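Local coordinates for jacalin-type lectin domain-containing protein (Musa acuminata, PDB 7KMU), which binds mannose as a jacalin-related banana lectin and has antiviral and mitogenic activity, presumably through recognition of mannose-rich glycans, at residues Asp27-Asn32 with Ile65-Gly70; Glu71-Met76 with Gly119-Phe124; Asp38-Thr43 with Ser130-Ile135; Glu17-Pro22 with Gly136-Pro141. All coordinates share one frame; numbering follows the deposited sequence.

Interaction 1 of 4, residues Asp27-Asn32 with Ile65-Gly70; sequences DSVKIN and IAFEDG. With EDO (1,2-ethanediol), chain F.
An antiparallel strand pairing at the edge of a four-stranded sheet joins S28 and V29 to I65 and A66. V29 and I65 form the hydrogen-bonded pair: V29 N gives to I65 O, in that carbonyl's plane, and I65 N returns a 3.0 Å bond to V29 O with an N-H...O angle of 164°. S28 and A66 are the neighbouring non-hydrogen-bonded pair. F67 has left the strand, but its N still donates to D27 O (2.9 Å), approaching 31° out of the carbonyl plane; D27 O also accepts a bond from a water, 2.8 Å away, that donates in turn to F67 O. In the beta-prism of jacalin-related lectins this sheet is one of three, and strand 61-66 is an outermost strand of it. V29 turns inward with I65. V29 CG2 lies at the edge of the F67 ring, 4.0 Å from CE1, while I65 CD1 sits 4.2 Å above the plane on one face, toward the rim; F101 and T96 add to this packing. On the other face of the sheet, S28 OG, held between the backbone N and the carbonyl carbon (chi1 59°), hydrogen-bonds O2 of an ethanediol at 2.7 Å.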
loop_
_atom_site.group_PDB
_atom_site.type_symbol
_atom_site.label_atom_id
_atom_site.label_comp_id
_atom_site.label_asym_id
_atom_site.label_seq_id
_atom_site.Cartn_x
_atom_site.Cartn_y
_atom_site.Cartn_z
ATOM N N ASP B 27 -12.623 -12.267 -12.627
ATOM C CA ASP B 27 -13.459 -12.186 -13.827
ATOM C C ASP B 27 -14.204 -10.874 -13.953
ATOM O O ASP B 27 -14.283 -10.304 -15.049
ATOM C CB ASP B 27 -14.412 -13.391 -13.893
ATOM C CG ASP B 27 -13.659 -14.708 -13.819
ATOM O OD1 ASP B 27 -12.796 -14.947 -14.688
ATOM O OD2 ASP B 27 -13.899 -15.473 -12.867
ATOM N N SER B 28 -14.766 -10.401 -12.838
ATOM C CA SER B 28 -15.485 -9.139 -12.833
ATOM C C SER B 28 -15.599 -8.584 -11.426
ATOM O O SER B 28 -15.475 -9.318 -10.438
ATOM C CB SER B 28 -16.862 -9.306 -13.473
ATOM O OG SER B 28 -17.630 -10.283 -12.793
ATOM N N VAL B 29 -15.826 -7.267 -11.335
ATOM C CA VAL B 29 -16.020 -6.582 -10.064
ATOM C C VAL B 29 -17.218 -5.652 -10.229
ATOM O O VAL B 29 -17.301 -4.939 -11.227
ATOM C CB VAL B 29 -14.753 -5.786 -9.601
ATOM C CG1 VAL B 29 -15.052 -4.915 -8.370
ATOM C CG2 VAL B 29 -13.586 -6.724 -9.295
ATOM N N LYS B 30 -18.103 -5.614 -9.221
ATOM C CA LYS B 30 -19.216 -4.677 -9.189
ATOM C C LYS B 30 -19.097 -3.878 -7.905
ATOM O O LYS B 30 -18.972 -4.460 -6.827
ATOM C CB LYS B 30 -20.556 -5.412 -9.245
ATOM C CG LYS B 30 -21.774 -4.473 -9.248
ATOM C CD LYS B 30 -23.100 -5.262 -9.316
ATOM C CE LYS B 30 -23.569 -5.773 -7.975
ATOM N NZ LYS B 30 -24.845 -6.527 -8.094
ATOM N N ILE B 31 -19.115 -2.538 -8.016
ATOM C CA ILE B 31 -19.073 -1.674 -6.841
ATOM C C ILE B 31 -20.386 -0.926 -6.774
ATOM O O ILE B 31 -20.812 -0.376 -7.788
ATOM C CB ILE B 31 -17.865 -0.681 -6.885
ATOM C CG1 ILE B 31 -16.528 -1.443 -6.694
ATOM C CG2 ILE B 31 -18.015 0.475 -5.858
ATOM C CD1 ILE B 31 -15.220 -0.602 -6.958
ATOM N N ASN B 32 -21.029 -0.908 -5.602
ATOM C CA ASN B 32 -22.237 -0.115 -5.366
ATOM C C ASN B 32 -21.822 1.070 -4.531
ATOM O O ASN B 32 -21.150 0.910 -3.496
ATOM C CB ASN B 32 -23.325 -0.901 -4.658
ATOM C CG ASN B 32 -24.095 -1.790 -5.592
ATOM O OD1 ASN B 32 -23.575 -2.779 -6.115
ATOM N ND2 ASN B 32 -25.356 -1.450 -5.845
ATOM N N ILE B 65 -17.168 -3.906 -14.013
ATOM C CA ILE B 65 -16.093 -4.115 -14.965
ATOM C C ILE B 65 -15.963 -5.614 -15.209
ATOM O O ILE B 65 -15.902 -6.377 -14.240
ATOM C CB ILE B 65 -14.736 -3.486 -14.512
ATOM C CG1 ILE B 65 -13.647 -3.712 -15.595
ATOM C CG2 ILE B 65 -14.280 -4.023 -13.104
ATOM C CD1 ILE B 65 -12.346 -3.024 -15.339
ATOM N N ALA B 66 -15.953 -6.040 -16.483
ATOM C CA ALA B 66 -15.700 -7.438 -16.838
ATOM C C ALA B 66 -14.294 -7.440 -17.439
ATOM O O ALA B 66 -14.042 -6.754 -18.432
ATOM C CB ALA B 66 -16.727 -7.942 -17.850
ATOM N N PHE B 67 -13.356 -8.140 -16.800
ATOM C CA PHE B 67 -11.967 -8.158 -17.236
ATOM C C PHE B 67 -11.754 -8.819 -18.580
ATOM O O PHE B 67 -12.311 -9.879 -18.847
ATOM C CB PHE B 67 -11.054 -8.791 -16.164
ATOM C CG PHE B 67 -10.932 -7.895 -14.954
ATOM C CD1 PHE B 67 -11.860 -7.961 -13.924
ATOM C CD2 PHE B 67 -9.934 -6.935 -14.881
ATOM C CE1 PHE B 67 -11.781 -7.092 -12.832
ATOM C CE2 PHE B 67 -9.850 -6.078 -13.785
ATOM C CZ PHE B 67 -10.781 -6.152 -12.773
ATOM N N GLU B 68 -10.932 -8.180 -19.412
ATOM C CA GLU B 68 -10.571 -8.683 -20.731
ATOM C C GLU B 68 -9.458 -9.711 -20.569
ATOM O O GLU B 68 -8.791 -9.742 -19.532
ATOM C CB GLU B 68 -10.063 -7.527 -21.606
ATOM C CG GLU B 68 -11.103 -6.458 -21.905
ATOM C CD GLU B 68 -10.585 -5.216 -22.606
ATOM O OE1 GLU B 68 -9.365 -5.141 -22.891
ATOM O OE2 GLU B 68 -11.406 -4.309 -22.865
ATOM N N ASP B 69 -9.226 -10.535 -21.606
ATOM C CA ASP B 69 -8.121 -11.483 -21.600
ATOM C C ASP B 69 -6.818 -10.676 -21.525
ATOM O O ASP B 69 -6.616 -9.743 -22.309
ATOM C CB ASP B 69 -8.151 -12.354 -22.877
ATOM N N GLY B 70 -5.984 -10.993 -20.542
ATOM C CA GLY B 70 -4.716 -10.304 -20.341
ATOM C C GLY B 70 -4.808 -9.023 -19.523
ATOM O O GLY B 70 -3.804 -8.319 -19.378
HETATM C C1 EDO F . -19.056 -9.125 -10.074
HETATM O O1 EDO F . -19.833 -10.160 -9.546
HETATM C C2 EDO F . -19.882 -8.419 -11.166
HETATM O O2 EDO F . -20.078 -9.276 -12.286
HETATM O O HOH W 1 -14.078 -11.505 -17.603
#

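Interaction 2 of 4, residues Glu71-Met76 with Gly119-Phe124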
loop_
_atom_site.group_PDB
_atom_site.type_symbol
_atom_site.label_atom_id
_atom_site.label_comp_id
_atom_site.label_asym_id
_atom_site.label_seq_id
_atom_site.Cartn_x
_atom_site.Cartn_y
_atom_site.Cartn_z
ATOM N N GLU B 71 -6.014 -8.692 -19.015
ATOM C CA GLU B 71 -6.210 -7.481 -18.206
ATOM C C GLU B 71 -6.109 -7.843 -16.731
ATOM O O GLU B 71 -6.743 -8.797 -16.283
ATOM C CB GLU B 71 -7.568 -6.838 -18.511
ATOM C CG GLU B 71 -7.739 -5.448 -17.913
ATOM C CD GLU B 71 -9.087 -4.818 -18.202
ATOM O OE1 GLU B 71 -10.022 -5.550 -18.595
ATOM O OE2 GLU B 71 -9.207 -3.586 -18.041
ATOM N N TYR B 72 -5.323 -7.066 -15.980
ATOM C CA TYR B 72 -5.147 -7.322 -14.545
ATOM C C TYR B 72 -5.199 -6.017 -13.751
ATOM O O TYR B 72 -4.896 -4.962 -14.299
ATOM C CB TYR B 72 -3.813 -8.067 -14.289
ATOM C CG TYR B 72 -2.579 -7.327 -14.749
ATOM C CD1 TYR B 72 -2.094 -7.474 -16.049
ATOM C CD2 TYR B 72 -1.894 -6.469 -13.892
ATOM C CE1 TYR B 72 -0.969 -6.778 -16.483
ATOM C CE2 TYR B 72 -0.759 -5.780 -14.312
ATOM C CZ TYR B 72 -0.293 -5.947 -15.607
ATOM O OH TYR B 72 0.826 -5.275 -16.033
ATOM N N ILE B 73 -5.520 -6.103 -12.445
ATOM C CA ILE B 73 -5.563 -4.910 -11.592
ATOM C C ILE B 73 -4.141 -4.495 -11.184
ATOM O O ILE B 73 -3.392 -5.310 -10.617
ATOM C CB ILE B 73 -6.473 -5.120 -10.352
ATOM C CG1 ILE B 73 -7.894 -5.550 -10.774
ATOM C CG2 ILE B 73 -6.516 -3.848 -9.489
ATOM C CD1 ILE B 73 -8.788 -6.056 -9.619
ATOM N N MET B 74 -3.774 -3.236 -11.431
ATOM C CA MET B 74 -2.445 -2.794 -11.036
ATOM C C MET B 74 -2.457 -1.661 -9.992
ATOM O O MET B 74 -1.393 -1.258 -9.532
ATOM C CB MET B 74 -1.524 -2.481 -12.234
ATOM C CG MET B 74 -1.977 -1.406 -13.172
ATOM S SD MET B 74 -0.949 -1.448 -14.702
ATOM C CE MET B 74 0.688 -0.943 -14.044
ATOM N N SER B 75 -3.638 -1.192 -9.567
ATOM C CA SER B 75 -3.712 -0.156 -8.542
ATOM C C SER B 75 -5.083 -0.109 -7.917
ATOM O O SER B 75 -6.088 -0.437 -8.552
ATOM C CB SER B 75 -3.354 1.219 -9.111
ATOM O OG SER B 75 -3.550 2.254 -8.160
ATOM N N MET B 76 -5.115 0.316 -6.648
ATOM C CA MET B 76 -6.331 0.608 -5.909
ATOM C C MET B 76 -6.085 1.900 -5.148
ATOM O O MET B 76 -5.005 2.103 -4.587
ATOM C CB MET B 76 -6.720 -0.523 -4.955
ATOM C CG MET B 76 -7.938 -0.172 -4.088
ATOM S SD MET B 76 -8.538 -1.507 -3.033
ATOM C CE MET B 76 -7.277 -1.498 -1.710
ATOM N N GLY B 119 3.860 -6.605 -10.418
ATOM C CA GLY B 119 2.909 -7.568 -9.891
ATOM C C GLY B 119 1.478 -7.153 -10.165
ATOM O O GLY B 119 1.227 -6.249 -10.973
ATOM N N LYS B 120 0.525 -7.808 -9.476
ATOM C CA LYS B 120 -0.902 -7.543 -9.640
ATOM C C LYS B 120 -1.706 -7.729 -8.364
ATOM O O LYS B 120 -1.282 -8.442 -7.450
ATOM C CB LYS B 120 -1.493 -8.430 -10.759
ATOM C CG LYS B 120 -1.449 -9.933 -10.467
ATOM C CD LYS B 120 -2.119 -10.757 -11.580
ATOM C CE LYS B 120 -1.904 -12.231 -11.320
ATOM N NZ LYS B 120 -2.446 -13.081 -12.414
ATOM N N ILE B 121 -2.881 -7.106 -8.325
ATOM C CA ILE B 121 -3.843 -7.314 -7.260
ATOM C C ILE B 121 -4.640 -8.557 -7.671
ATOM O O ILE B 121 -5.209 -8.607 -8.777
ATOM C CB ILE B 121 -4.713 -6.054 -7.061
ATOM C CG1 ILE B 121 -3.904 -5.010 -6.277
ATOM C CG2 ILE B 121 -6.060 -6.383 -6.345
ATOM C CD1 ILE B 121 -4.438 -3.576 -6.295
ATOM N N ALA B 122 -4.699 -9.551 -6.775
ATOM C CA ALA B 122 -5.311 -10.836 -7.086
ATOM C C ALA B 122 -6.469 -11.240 -6.198
ATOM O O ALA B 122 -6.937 -12.378 -6.274
ATOM C CB ALA B 122 -4.237 -11.914 -7.037
ATOM N N GLY B 123 -6.950 -10.327 -5.376
ATOM C CA GLY B 123 -8.038 -10.642 -4.466
ATOM C C GLY B 123 -8.211 -9.553 -3.439
ATOM O O GLY B 123 -7.419 -8.607 -3.386
ATOM N N PHE B 124 -9.243 -9.696 -2.615
ATOM C CA PHE B 124 -9.610 -8.670 -1.642
ATOM C C PHE B 124 -9.982 -9.266 -0.301
ATOM O O PHE B 124 -10.396 -10.430 -0.210
ATOM C CB PHE B 124 -10.858 -7.902 -2.164
ATOM C CG PHE B 124 -10.623 -7.128 -3.439
ATOM C CD1 PHE B 124 -10.811 -7.729 -4.677
ATOM C CD2 PHE B 124 -10.170 -5.815 -3.398
ATOM C CE1 PHE B 124 -10.539 -7.029 -5.863
ATOM C CE2 PHE B 124 -9.928 -5.105 -4.585
ATOM C CZ PHE B 124 -10.114 -5.719 -5.806
HETATM O O HOH W 2 -5.853 -8.722 -11.420
#
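I73 and I121 meet through their beta-branched stems. In both, CG2 is anti to the backbone N and CG1 lies beside that N; I73 CG2 thereby comes 3.7 Å from I121 CB and also touches I121 CD1. The next torsion of I73 carries CD1 onward to the edge of the F124 ring, where it meets CZ tip to tip at 4.1 Å. M76 reaches the same ring through a chain extended as far as SD: the sulfur is 5.5 Å from the ring centroid and 88° off the normal, an edge-on Met-aromatic contact. The short strand segments 73-76 and 120-124 lie at 86° to each other, where two beta-prism sheets meet, 73-83 in one and 118-128 in the other. The backbones come together at one point, I121 N donating to I73 O at 3.0 Å in a nearly straight bond. A water joins the other polar pair, accepting from I73 N and donating to I121 O. Y72 and K120 each hold CG between the backbone N and the carbonyl carbon, and Y72 CD2 approaches K120 CB obliquely at 3.7 Å. V137 and L139 also pack on I121.

Interaction 3 of 4, residues Asp38-Thr43 with Ser130-Ile135; sequences DAIEIT and SFIDAI. With EDO (1,2-ethanediol), chain E; EDO (1,2-ethanediol), chain F.
D38 OD2 accepts a 2.7 Å bond from a water that also donates to S130 O, spanning the two segments. The same oxygen lies at the edge of the F131 ring, 3.5 Å from CD1. The two side chains run side by side in the same direction, with carboxylate and ring planes 76° apart, and S130 CB covers the centre of one ring face from 3.7 Å. The backbones make no conventional hydrogen bond; their closest polar approach is a CA-H...O contact from F131 to D38 O (3.4 Å, 151° at the hydrogen). This is a junction between two sheets of the beta-prism, near its probable sugar-binding end: D38 and D133 each close a GxxxD sequence of the kind that supplies the ligand-binding loops of mannose-specific jacalin-related lectins. An ethanediol, probably from the crystallisation liquor, sits in the second loop, compatible with that role. Its O1 receives F131 N at 2.9 Å and donates to D133 OD1 at 2.7 Å, while its O2 donates to D133 OD2. Toward the core the contact turns apolar. I132 CG1 rests on A39 CA, and I132 CD1 meets I40 CG2 at 3.9 Å, the side chains crossing at about a right angle. I40 keeps CG1 anti to its backbone N (chi1 -172°), and its CD1 touches I135 CD1 at 4.1 Å; F124 and L92 pack against I135.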
loop_
_atom_site.group_PDB
_atom_site.type_symbol
_atom_site.label_atom_id
_atom_site.label_comp_id
_atom_site.label_asym_id
_atom_site.label_seq_id
_atom_site.Cartn_x
_atom_site.Cartn_y
_atom_site.Cartn_z
ATOM N N ASP B 38 -20.976 1.332 -0.636
ATOM C CA ASP B 38 -21.940 0.440 0.000
ATOM C C ASP B 38 -21.528 -1.015 -0.083
ATOM O O ASP B 38 -21.730 -1.766 0.876
ATOM C CB ASP B 38 -23.296 0.582 -0.694
ATOM C CG ASP B 38 -23.916 1.938 -0.463
ATOM O OD1 ASP B 38 -23.628 2.866 -1.257
ATOM O OD2 ASP B 38 -24.660 2.083 0.525
ATOM N N ALA B 39 -20.995 -1.431 -1.236
ATOM C CA ALA B 39 -20.684 -2.833 -1.443
ATOM C C ALA B 39 -19.680 -3.072 -2.544
ATOM O O ALA B 39 -19.507 -2.249 -3.456
ATOM C CB ALA B 39 -21.978 -3.589 -1.769
ATOM N N ILE B 40 -19.038 -4.241 -2.479
ATOM C CA ILE B 40 -18.144 -4.722 -3.517
ATOM C C ILE B 40 -18.488 -6.179 -3.734
ATOM O O ILE B 40 -18.659 -6.933 -2.770
ATOM C CB ILE B 40 -16.632 -4.454 -3.238
ATOM C CG1 ILE B 40 -15.755 -4.813 -4.472
ATOM C CG2 ILE B 40 -16.126 -5.148 -1.947
ATOM C CD1 ILE B 40 -14.290 -4.265 -4.453
ATOM N N GLU B 41 -18.653 -6.555 -4.993
ATOM C CA GLU B 41 -18.968 -7.926 -5.365
ATOM C C GLU B 41 -17.930 -8.371 -6.380
ATOM O O GLU B 41 -17.639 -7.638 -7.326
ATOM C CB GLU B 41 -20.388 -7.990 -5.944
ATOM C CG GLU B 41 -20.834 -9.391 -6.300
ATOM C CD GLU B 41 -22.183 -9.405 -6.983
ATOM O OE1 GLU B 41 -22.211 -9.451 -8.231
ATOM O OE2 GLU B 41 -23.210 -9.347 -6.273
ATOM N N ILE B 42 -17.320 -9.550 -6.165
ATOM C CA ILE B 42 -16.270 -10.033 -7.058
ATOM C C ILE B 42 -16.639 -11.396 -7.596
ATOM O O ILE B 42 -17.054 -12.267 -6.825
ATOM C CB ILE B 42 -14.865 -10.096 -6.363
ATOM C CG1 ILE B 42 -14.494 -8.786 -5.623
ATOM C CG2 ILE B 42 -13.764 -10.473 -7.350
ATOM C CD1 ILE B 42 -14.744 -8.845 -4.107
ATOM N N THR B 43 -16.491 -11.574 -8.909
ATOM C CA THR B 43 -16.634 -12.877 -9.548
ATOM C C THR B 43 -15.206 -13.280 -9.906
ATOM O O THR B 43 -14.479 -12.530 -10.574
ATOM C CB THR B 43 -17.565 -12.834 -10.759
ATOM O OG1 THR B 43 -18.881 -12.539 -10.301
ATOM C CG2 THR B 43 -17.601 -14.176 -11.512
ATOM N N SER B 130 -23.313 -2.596 6.867
ATOM C CA SER B 130 -24.218 -1.896 5.954
ATOM C C SER B 130 -23.405 -1.421 4.742
ATOM O O SER B 130 -23.933 -1.311 3.630
ATOM C CB SER B 130 -24.793 -0.652 6.619
ATOM O OG SER B 130 -25.274 -0.960 7.917
ATOM N N PHE B 131 -22.120 -1.094 4.989
ATOM C CA PHE B 131 -21.223 -0.549 3.966
ATOM C C PHE B 131 -19.881 -1.258 3.975
ATOM O O PHE B 131 -19.692 -2.211 4.737
ATOM C CB PHE B 131 -21.007 0.961 4.224
ATOM C CG PHE B 131 -22.253 1.712 4.635
ATOM C CD1 PHE B 131 -23.363 1.768 3.795
ATOM C CD2 PHE B 131 -22.324 2.347 5.866
ATOM C CE1 PHE B 131 -24.530 2.431 4.193
ATOM C CE2 PHE B 131 -23.492 3.030 6.253
ATOM C CZ PHE B 131 -24.587 3.043 5.422
ATOM N N ILE B 132 -18.928 -0.767 3.153
ATOM C CA ILE B 132 -17.575 -1.305 3.195
ATOM C C ILE B 132 -16.790 -0.496 4.227
ATOM O O ILE B 132 -16.382 0.635 3.954
ATOM C CB ILE B 132 -16.888 -1.310 1.804
ATOM C CG1 ILE B 132 -17.665 -2.191 0.801
ATOM C CG2 ILE B 132 -15.408 -1.755 1.911
ATOM C CD1 ILE B 132 -17.831 -3.734 1.230
ATOM N N ASP B 133 -16.599 -1.064 5.434
ATOM C CA ASP B 133 -15.861 -0.399 6.506
ATOM C C ASP B 133 -14.379 -0.317 6.194
ATOM O O ASP B 133 -13.728 0.669 6.544
ATOM C CB ASP B 133 -16.027 -1.189 7.818
ATOM C CG ASP B 133 -17.463 -1.206 8.305
ATOM O OD1 ASP B 133 -18.276 -1.968 7.731
ATOM O OD2 ASP B 133 -17.778 -0.438 9.237
ATOM N N ALA B 134 -13.825 -1.393 5.611
ATOM C CA ALA B 134 -12.387 -1.483 5.362
ATOM C C ALA B 134 -12.092 -2.406 4.207
ATOM O O ALA B 134 -12.889 -3.307 3.898
ATOM C CB ALA B 134 -11.677 -1.985 6.614
ATOM N N ILE B 135 -10.948 -2.192 3.560
ATOM C CA ILE B 135 -10.577 -2.995 2.407
ATOM C C ILE B 135 -9.069 -3.218 2.365
ATOM O O ILE B 135 -8.299 -2.411 2.883
ATOM C CB ILE B 135 -11.139 -2.339 1.105
ATOM C CG1 ILE B 135 -11.120 -3.331 -0.100
ATOM C CG2 ILE B 135 -10.453 -0.988 0.786
ATOM C CD1 ILE B 135 -12.084 -2.919 -1.293
HETATM C C1 EDO E . -21.082 -0.065 8.503
HETATM O O1 EDO E . -20.842 -1.156 7.610
HETATM C C2 EDO E . -21.352 -0.552 9.948
HETATM O O2 EDO E . -20.191 -1.132 10.514
HETATM C C1 EDO F . -19.056 -9.125 -10.074
HETATM O O1 EDO F . -19.833 -10.160 -9.546
HETATM C C2 EDO F . -19.882 -8.419 -11.166
HETATM O O2 EDO F . -20.078 -9.276 -12.286
HETATM O O HOH W 3 -25.608 -0.139 1.706
#

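Interaction 4 of 4, residues Glu17-Pro22 with Gly136-Pro141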
loop_
_atom_site.group_PDB
_atom_site.type_symbol
_atom_site.label_atom_id
_atom_site.label_comp_id
_atom_site.label_asym_id
_atom_site.label_seq_id
_atom_site.Cartn_x
_atom_site.Cartn_y
_atom_site.Cartn_z
ATOM N N GLU B 17 -15.424 -9.124 9.598
ATOM C CA GLU B 17 -14.344 -9.471 8.671
ATOM C C GLU B 17 -14.850 -10.307 7.501
ATOM O O GLU B 17 -15.713 -11.177 7.666
ATOM C CB GLU B 17 -13.241 -10.256 9.411
ATOM C CG GLU B 17 -12.478 -9.417 10.421
ATOM C CD GLU B 17 -11.372 -10.164 11.141
ATOM O OE1 GLU B 17 -10.297 -10.368 10.532
ATOM O OE2 GLU B 17 -11.580 -10.544 12.315
ATOM N N TRP B 18 -14.297 -10.043 6.311
ATOM C CA TRP B 18 -14.524 -10.836 5.114
ATOM C C TRP B 18 -13.200 -11.032 4.393
ATOM O O TRP B 18 -12.269 -10.232 4.536
ATOM C CB TRP B 18 -15.580 -10.238 4.188
ATOM C CG TRP B 18 -15.305 -8.848 3.703
ATOM C CD1 TRP B 18 -15.702 -7.690 4.296
ATOM C CD2 TRP B 18 -14.650 -8.471 2.480
ATOM N NE1 TRP B 18 -15.339 -6.613 3.523
ATOM C CE2 TRP B 18 -14.699 -7.063 2.399
ATOM C CE3 TRP B 18 -14.048 -9.187 1.437
ATOM C CZ2 TRP B 18 -14.135 -6.352 1.332
ATOM C CZ3 TRP B 18 -13.518 -8.488 0.359
ATOM C CH2 TRP B 18 -13.589 -7.085 0.301
ATOM N N ASP B 19 -13.108 -12.116 3.640
ATOM C CA ASP B 19 -11.878 -12.483 2.962
ATOM C C ASP B 19 -12.190 -13.407 1.798
ATOM O O ASP B 19 -12.654 -14.540 1.986
ATOM C CB ASP B 19 -10.912 -13.147 3.962
ATOM C CG ASP B 19 -9.500 -13.378 3.472
ATOM O OD1 ASP B 19 -9.254 -13.212 2.266
ATOM O OD2 ASP B 19 -8.646 -13.748 4.294
ATOM N N MET B 20 -11.967 -12.906 0.586
ATOM C CA MET B 20 -12.209 -13.617 -0.666
ATOM C C MET B 20 -11.106 -14.651 -0.930
ATOM O O MET B 20 -11.326 -15.628 -1.659
ATOM C CB MET B 20 -12.150 -12.536 -1.771
ATOM C CG MET B 20 -12.610 -12.941 -3.098
ATOM S SD MET B 20 -11.884 -11.763 -4.278
ATOM C CE MET B 20 -10.898 -12.903 -5.201
ATOM N N GLY B 21 -9.917 -14.393 -0.383
ATOM C CA GLY B 21 -8.721 -15.162 -0.676
ATOM C C GLY B 21 -8.127 -14.729 -2.015
ATOM O O GLY B 21 -8.716 -13.920 -2.741
ATOM N N PRO B 22 -6.946 -15.255 -2.388
ATOM C CA PRO B 22 -6.366 -14.905 -3.689
ATOM C C PRO B 22 -7.034 -15.726 -4.796
ATOM O O PRO B 22 -7.437 -16.865 -4.560
ATOM C CB PRO B 22 -4.894 -15.296 -3.526
ATOM C CG PRO B 22 -4.907 -16.413 -2.546
ATOM C CD PRO B 22 -6.111 -16.224 -1.652
ATOM N N GLY B 136 -8.684 -4.323 1.757
ATOM C CA GLY B 136 -7.298 -4.717 1.557
ATOM C C GLY B 136 -7.209 -5.590 0.332
ATOM O O GLY B 136 -8.239 -6.029 -0.211
ATOM N N VAL B 137 -5.972 -5.847 -0.125
ATOM C CA VAL B 137 -5.761 -6.656 -1.319
ATOM C C VAL B 137 -4.712 -7.734 -1.168
ATOM O O VAL B 137 -3.776 -7.584 -0.381
ATOM C CB VAL B 137 -5.436 -5.779 -2.564
ATOM C CG1 VAL B 137 -6.651 -4.951 -3.000
ATOM C CG2 VAL B 137 -4.217 -4.884 -2.335
ATOM N N TYR B 138 -4.858 -8.805 -1.964
ATOM C CA TYR B 138 -3.839 -9.832 -2.127
ATOM C C TYR B 138 -2.968 -9.401 -3.304
ATOM O O TYR B 138 -3.482 -8.855 -4.294
ATOM C CB TYR B 138 -4.483 -11.171 -2.502
ATOM C CG TYR B 138 -5.086 -11.883 -1.320
ATOM C CD1 TYR B 138 -6.356 -11.555 -0.856
ATOM C CD2 TYR B 138 -4.378 -12.870 -0.642
ATOM C CE1 TYR B 138 -6.925 -12.220 0.225
ATOM C CE2 TYR B 138 -4.935 -13.545 0.440
ATOM C CZ TYR B 138 -6.204 -13.212 0.878
ATOM O OH TYR B 138 -6.725 -13.884 1.954
ATOM N N LEU B 139 -1.663 -9.685 -3.221
ATOM C CA LEU B 139 -0.720 -9.359 -4.291
ATOM C C LEU B 139 -0.044 -10.615 -4.788
ATOM O O LEU B 139 0.203 -11.531 -4.010
ATOM C CB LEU B 139 0.343 -8.346 -3.836
ATOM C CG LEU B 139 -0.215 -7.015 -3.336
ATOM C CD1 LEU B 139 0.882 -6.146 -2.805
ATOM C CD2 LEU B 139 -0.944 -6.258 -4.445
ATOM N N MET B 140 0.256 -10.651 -6.090
ATOM C CA MET B 140 0.961 -11.760 -6.741
ATOM C C MET B 140 1.886 -11.182 -7.786
ATOM O O MET B 140 1.599 -10.107 -8.310
ATOM C CB MET B 140 -0.035 -12.656 -7.483
ATOM C CG MET B 140 -0.840 -13.471 -6.599
ATOM S SD MET B 140 -1.803 -14.581 -7.610
ATOM C CE MET B 140 -2.643 -15.288 -6.402
ATOM N N PRO B 141 2.978 -11.871 -8.178
ATOM C CA PRO B 141 3.769 -11.351 -9.300
ATOM C C PRO B 141 3.044 -11.608 -10.622
ATOM O O PRO B 141 2.052 -12.347 -10.667
ATOM C CB PRO B 141 5.088 -12.136 -9.215
ATOM C CG PRO B 141 4.795 -13.329 -8.403
ATOM C CD PRO B 141 3.472 -13.185 -7.719
#
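D19 and Y138 join strands 16-19 and 132-140 of one beta-prism sheet across the strand between them, 118-128, which pairs with both through backbone bonds at A122 and F124. The polar part centres on D19 OD1, which takes two donors. Y138 OH gives a 2.6 Å bond to its syn lone pair, and G21 N, at 3.0 Å, comes from 36° above the carboxylate plane to close an Asx turn. CG is anti to the D19 backbone N (chi1 -170°), and OD1 lies at the edge of the phenol, in the ring plane; D19 OD2 has its own salt bridge to K6. The aromatic part is packing over one face of Y138. P22 N sits 3.7 Å above the ring plane over its centre, G21 C lies nearer the rim, and P22 CD makes a CH-pi contact, 4.0 Å from the centroid and 26° off the normal. Edge and face are thus engaged by D19 and by the G21-P22 residues that follow. The next side chain on this side of the strand, M140, supplies the purely apolar part: its chain is extended beyond CG, and CE ends 3.7 Å from P22 CB.

Overall arrangement
The four contacts span the three sheets of one jacalin-type domain. Interactions 1 and 4 act within single sheets, whereas interactions 2 and 3 join different ones. Interactions 1 and 2 follow in sequence and meet where F67 CZ lies 3.6 Å from I73 CG1. F124 links interaction 2 to interaction 3, its CD1 being 3.9 Å from I42 CG1; W18 CH2 of interaction 4 packs 3.9 Å from I40 CG2. Interactions 2 and 4 share strand pairing, with K120 N 2.8 Å from M140 O. Interaction 3 includes D38 and D133, the closing aspartates of the two probable sugar-binding loops, while interactions 1 and 3 both touch a second ethanediol, contacted by S28, E41 and T43.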